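Local coordinates for protein intracellular growth locus, subunit C (Francisella tularensis subsp. tularensis, PDB 2QWU) that is of unknown biochemical activity but, as a pathogenicity island product, is probably needed for host-cell invasion and growth of the bacterium inside cells, at residues E5-I18 and V192-K204. The protein carries 2 engineered substitutions. Residues are numbered along the deposited sequence; the frame is centred on the assembly and turned at random.
Sequences EMITRQQVTSGETI and VCCAASTDKGVAK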
# COMPACT_ATOMS: atom_id res chain seq x y z
N GLU A 5 14.38 4.06 11.77
CA GLU A 5 12.96 4.22 11.55
C GLU A 5 12.66 4.66 10.10
O GLU A 5 13.23 5.64 9.59
CB GLU A 5 12.48 5.33 12.49
CG GLU A 5 13.11 6.67 12.06
CD GLU A 5 13.59 7.56 13.17
OE1 GLU A 5 12.77 8.32 13.70
OE2 GLU A 5 14.79 7.54 13.51
N MSE A 6 11.73 3.97 9.44
CA MSE A 6 11.36 4.35 8.10
C MSE A 6 10.80 5.79 8.04
O MSE A 6 11.12 6.56 7.13
CB MSE A 6 10.35 3.36 7.55
CG MSE A 6 9.94 3.57 6.09
SE MSE A 6 11.18 2.96 4.92
CE MSE A 6 11.35 1.46 5.29
N ILE A 7 9.97 6.17 8.99
CA ILE A 7 9.46 7.54 9.02
C ILE A 7 10.02 8.26 10.24
O ILE A 7 9.78 7.84 11.39
CB ILE A 7 7.96 7.54 9.07
CG1 ILE A 7 7.41 6.78 7.84
CG2 ILE A 7 7.46 9.00 9.08
CD1 ILE A 7 5.90 6.52 7.93
N THR A 8 10.76 9.35 10.00
CA THR A 8 11.39 10.10 11.10
C THR A 8 10.48 11.20 11.66
O THR A 8 9.68 11.78 10.93
CB THR A 8 12.75 10.78 10.63
OG1 THR A 8 12.46 11.78 9.63
CG2 THR A 8 13.70 9.73 10.03
N ARG A 9 10.63 11.51 12.95
CA ARG A 9 9.84 12.57 13.56
C ARG A 9 10.05 13.90 12.81
O ARG A 9 9.11 14.66 12.61
CB ARG A 9 10.21 12.72 15.03
CG ARG A 9 9.50 13.88 15.72
CD ARG A 9 7.99 13.82 15.53
NE ARG A 9 7.42 12.56 15.99
CZ ARG A 9 6.13 12.27 15.95
NH1 ARG A 9 5.26 13.16 15.47
NH2 ARG A 9 5.70 11.09 16.40
N GLN A 10 11.29 14.16 12.38
CA GLN A 10 11.59 15.36 11.60
C GLN A 10 10.73 15.45 10.32
O GLN A 10 10.19 16.50 10.01
CB GLN A 10 13.08 15.37 11.21
CG GLN A 10 13.44 16.40 10.10
CD GLN A 10 13.40 17.85 10.58
OE1 GLN A 10 13.62 18.14 11.77
NE2 GLN A 10 13.16 18.77 9.65
N GLN A 11 10.61 14.36 9.56
CA GLN A 11 9.76 14.39 8.37
C GLN A 11 8.31 14.77 8.72
O GLN A 11 7.67 15.54 8.01
CB GLN A 11 9.69 13.02 7.69
CG GLN A 11 10.85 12.71 6.76
CD GLN A 11 10.85 11.28 6.35
OE1 GLN A 11 10.56 10.94 5.18
NE2 GLN A 11 11.18 10.41 7.30
N VAL A 12 7.79 14.17 9.79
CA VAL A 12 6.41 14.40 10.19
C VAL A 12 6.21 15.84 10.70
O VAL A 12 5.22 16.48 10.39
CB VAL A 12 5.97 13.40 11.31
CG1 VAL A 12 4.46 13.61 11.69
CG2 VAL A 12 6.19 12.00 10.85
N THR A 13 7.14 16.33 11.49
CA THR A 13 6.98 17.68 12.01
C THR A 13 7.12 18.74 10.90
O THR A 13 6.35 19.70 10.84
CB THR A 13 8.03 17.97 13.09
OG1 THR A 13 7.78 17.11 14.22
CG2 THR A 13 7.96 19.48 13.52
N SER A 14 8.05 18.52 9.98
CA SER A 14 8.32 19.50 8.92
C SER A 14 7.41 19.50 7.68
O SER A 14 7.40 20.48 6.91
CB SER A 14 9.80 19.35 8.50
OG SER A 14 10.02 18.09 7.86
N GLY A 15 6.65 18.42 7.48
CA GLY A 15 5.78 18.32 6.33
C GLY A 15 6.50 17.90 5.05
O GLY A 15 6.05 18.15 3.94
N GLU A 16 7.63 17.23 5.24
CA GLU A 16 8.46 16.73 4.17
C GLU A 16 7.77 15.50 3.57
O GLU A 16 6.88 14.92 4.18
CB GLU A 16 9.79 16.31 4.81
CG GLU A 16 10.93 15.92 3.85
CD GLU A 16 12.22 15.46 4.59
OE1 GLU A 16 12.43 15.84 5.76
OE2 GLU A 16 13.02 14.72 3.97
N THR A 17 8.21 15.09 2.39
CA THR A 17 7.70 13.87 1.78
C THR A 17 7.92 12.64 2.70
O THR A 17 8.99 12.50 3.32
CB THR A 17 8.41 13.63 0.45
OG1 THR A 17 8.03 14.67 -0.44
CG2 THR A 17 7.98 12.28 -0.19
N ILE A 18 6.90 11.77 2.80
CA ILE A 18 6.97 10.57 3.62
C ILE A 18 7.13 9.47 2.59
O ILE A 18 6.43 9.46 1.53
CB ILE A 18 5.66 10.37 4.43
CG1 ILE A 18 5.52 11.49 5.48
CG2 ILE A 18 5.65 9.02 5.13
CD1 ILE A 18 4.29 11.35 6.31
N VAL A 192 0.76 7.74 11.83
CA VAL A 192 2.11 7.21 11.57
C VAL A 192 2.78 6.88 12.89
O VAL A 192 2.26 7.19 13.96
CB VAL A 192 2.99 8.25 10.80
CG1 VAL A 192 2.35 8.54 9.46
CG2 VAL A 192 3.24 9.50 11.65
N CYS A 193 3.90 6.19 12.81
CA CYS A 193 4.68 5.91 14.03
C CYS A 193 6.11 5.91 13.57
O CYS A 193 6.43 5.31 12.52
CB CYS A 193 4.35 4.55 14.62
SG CYS A 193 5.14 4.37 16.28
N CYS A 194 6.95 6.56 14.38
CA CYS A 194 8.35 6.75 14.04
C CYS A 194 9.29 5.74 14.66
O CYS A 194 8.97 4.54 14.61
CB CYS A 194 8.73 8.21 14.33
SG CYS A 194 7.62 9.37 13.41
N ALA A 195 10.41 6.18 15.25
CA ALA A 195 11.43 5.26 15.75
C ALA A 195 11.00 4.18 16.74
O ALA A 195 11.22 2.98 16.52
CB ALA A 195 12.63 6.09 16.37
N ALA A 196 10.41 4.65 17.82
CA ALA A 196 9.97 3.77 18.88
C ALA A 196 8.45 3.60 18.80
O ALA A 196 7.77 4.38 18.11
CB ALA A 196 10.43 4.38 20.20
N SER A 197 7.93 2.57 19.46
CA SER A 197 6.49 2.29 19.46
C SER A 197 5.68 3.39 20.14
O SER A 197 4.49 3.50 19.91
CB SER A 197 6.17 0.94 20.13
OG SER A 197 6.42 1.03 21.53
N THR A 198 6.34 4.20 20.97
CA THR A 198 5.67 5.30 21.66
C THR A 198 5.82 6.62 20.83
O THR A 198 5.51 7.71 21.31
CB THR A 198 6.34 5.50 23.04
OG1 THR A 198 7.74 5.72 22.84
CG2 THR A 198 6.17 4.23 23.92
N ASP A 199 6.30 6.52 19.58
CA ASP A 199 6.51 7.73 18.75
C ASP A 199 5.37 7.92 17.74
O ASP A 199 5.60 8.21 16.54
CB ASP A 199 7.83 7.65 17.99
CG ASP A 199 9.05 7.94 18.86
OD1 ASP A 199 8.93 8.78 19.78
OD2 ASP A 199 10.12 7.35 18.59
N LYS A 200 4.13 7.74 18.21
CA LYS A 200 2.97 7.89 17.33
C LYS A 200 2.70 9.34 16.93
O LYS A 200 3.00 10.31 17.65
CB LYS A 200 1.74 7.32 18.00
CG LYS A 200 1.91 5.86 18.35
CD LYS A 200 0.60 5.23 18.76
CE LYS A 200 0.84 3.80 19.22
NZ LYS A 200 -0.43 3.00 19.31
N GLY A 201 2.16 9.51 15.75
CA GLY A 201 1.85 10.85 15.35
C GLY A 201 0.82 10.83 14.26
O GLY A 201 0.29 9.79 13.90
N VAL A 202 0.55 12.03 13.75
CA VAL A 202 -0.42 12.20 12.68
C VAL A 202 0.25 13.06 11.62
O VAL A 202 0.65 14.20 11.90
CB VAL A 202 -1.67 12.93 13.19
CG1 VAL A 202 -2.62 13.28 11.99
CG2 VAL A 202 -2.37 12.04 14.23
N ALA A 203 0.37 12.53 10.41
CA ALA A 203 0.98 13.29 9.36
C ALA A 203 -0.13 14.03 8.61
O ALA A 203 -1.02 13.39 8.06
CB ALA A 203 1.65 12.37 8.43
N LYS A 204 -0.08 15.36 8.60
CA LYS A 204 -1.06 16.16 7.86
C LYS A 204 -0.60 16.10 6.40
O LYS A 204 0.57 16.39 6.07
CB LYS A 204 -1.05 17.60 8.40
CG LYS A 204 -1.94 18.60 7.66
CD LYS A 204 -3.45 18.25 7.63
CE LYS A 204 -4.25 19.56 7.42
NZ LYS A 204 -3.47 20.55 6.56
O HOH W 1 8.67 4.50 10.87
O HOH W 2 2.04 14.31 15.25
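Cys193 O is held by two donors: a water whose oxygen lies 2.9 Å from Cys193 O, and, weakly, the NZ of Lys132. The same water accepts from Ile7 N, 2.8 Å from its oxygen, and thereby bridges the two backbones. One residue further on, Cys194 CA comes within 3.2 Å of Ile7 O; with 127° at the hydrogen this is a bent CA-H...O contact. The Cys194 thiol then covers one face of the Arg9 guanidinium, SG lying 3.9 Å from NH2. Arg9 reaches this site because CG stands anti to the backbone N and the chain bends at chi2 and chi3; its NH2 donates a weak hydrogen bond to Lys200 O, 3.1 Å long (143° at the hydrogen), with the backbone of 199-201 along the guanidinium edge. Cys194 and residues 199-201 belong to the beta hairpin formed by strands 189-193 and 200-204 and their connecting loop. The N-terminal helix 9-14, N-capped by Thr8, packs over it; the axes of helix 9-14 and strand 200-204 approach to 8.0 Å, with 49° between their N-to-C directions. Beneath the helix, Val12 and Val192 meet tip to tip, CG2 to CG2, at 3.9 Å. Past the helix, Ile18, whose backbone pairs with Ile78 of the large sheet, sets CD1 3.5 Å from Ala203 CB.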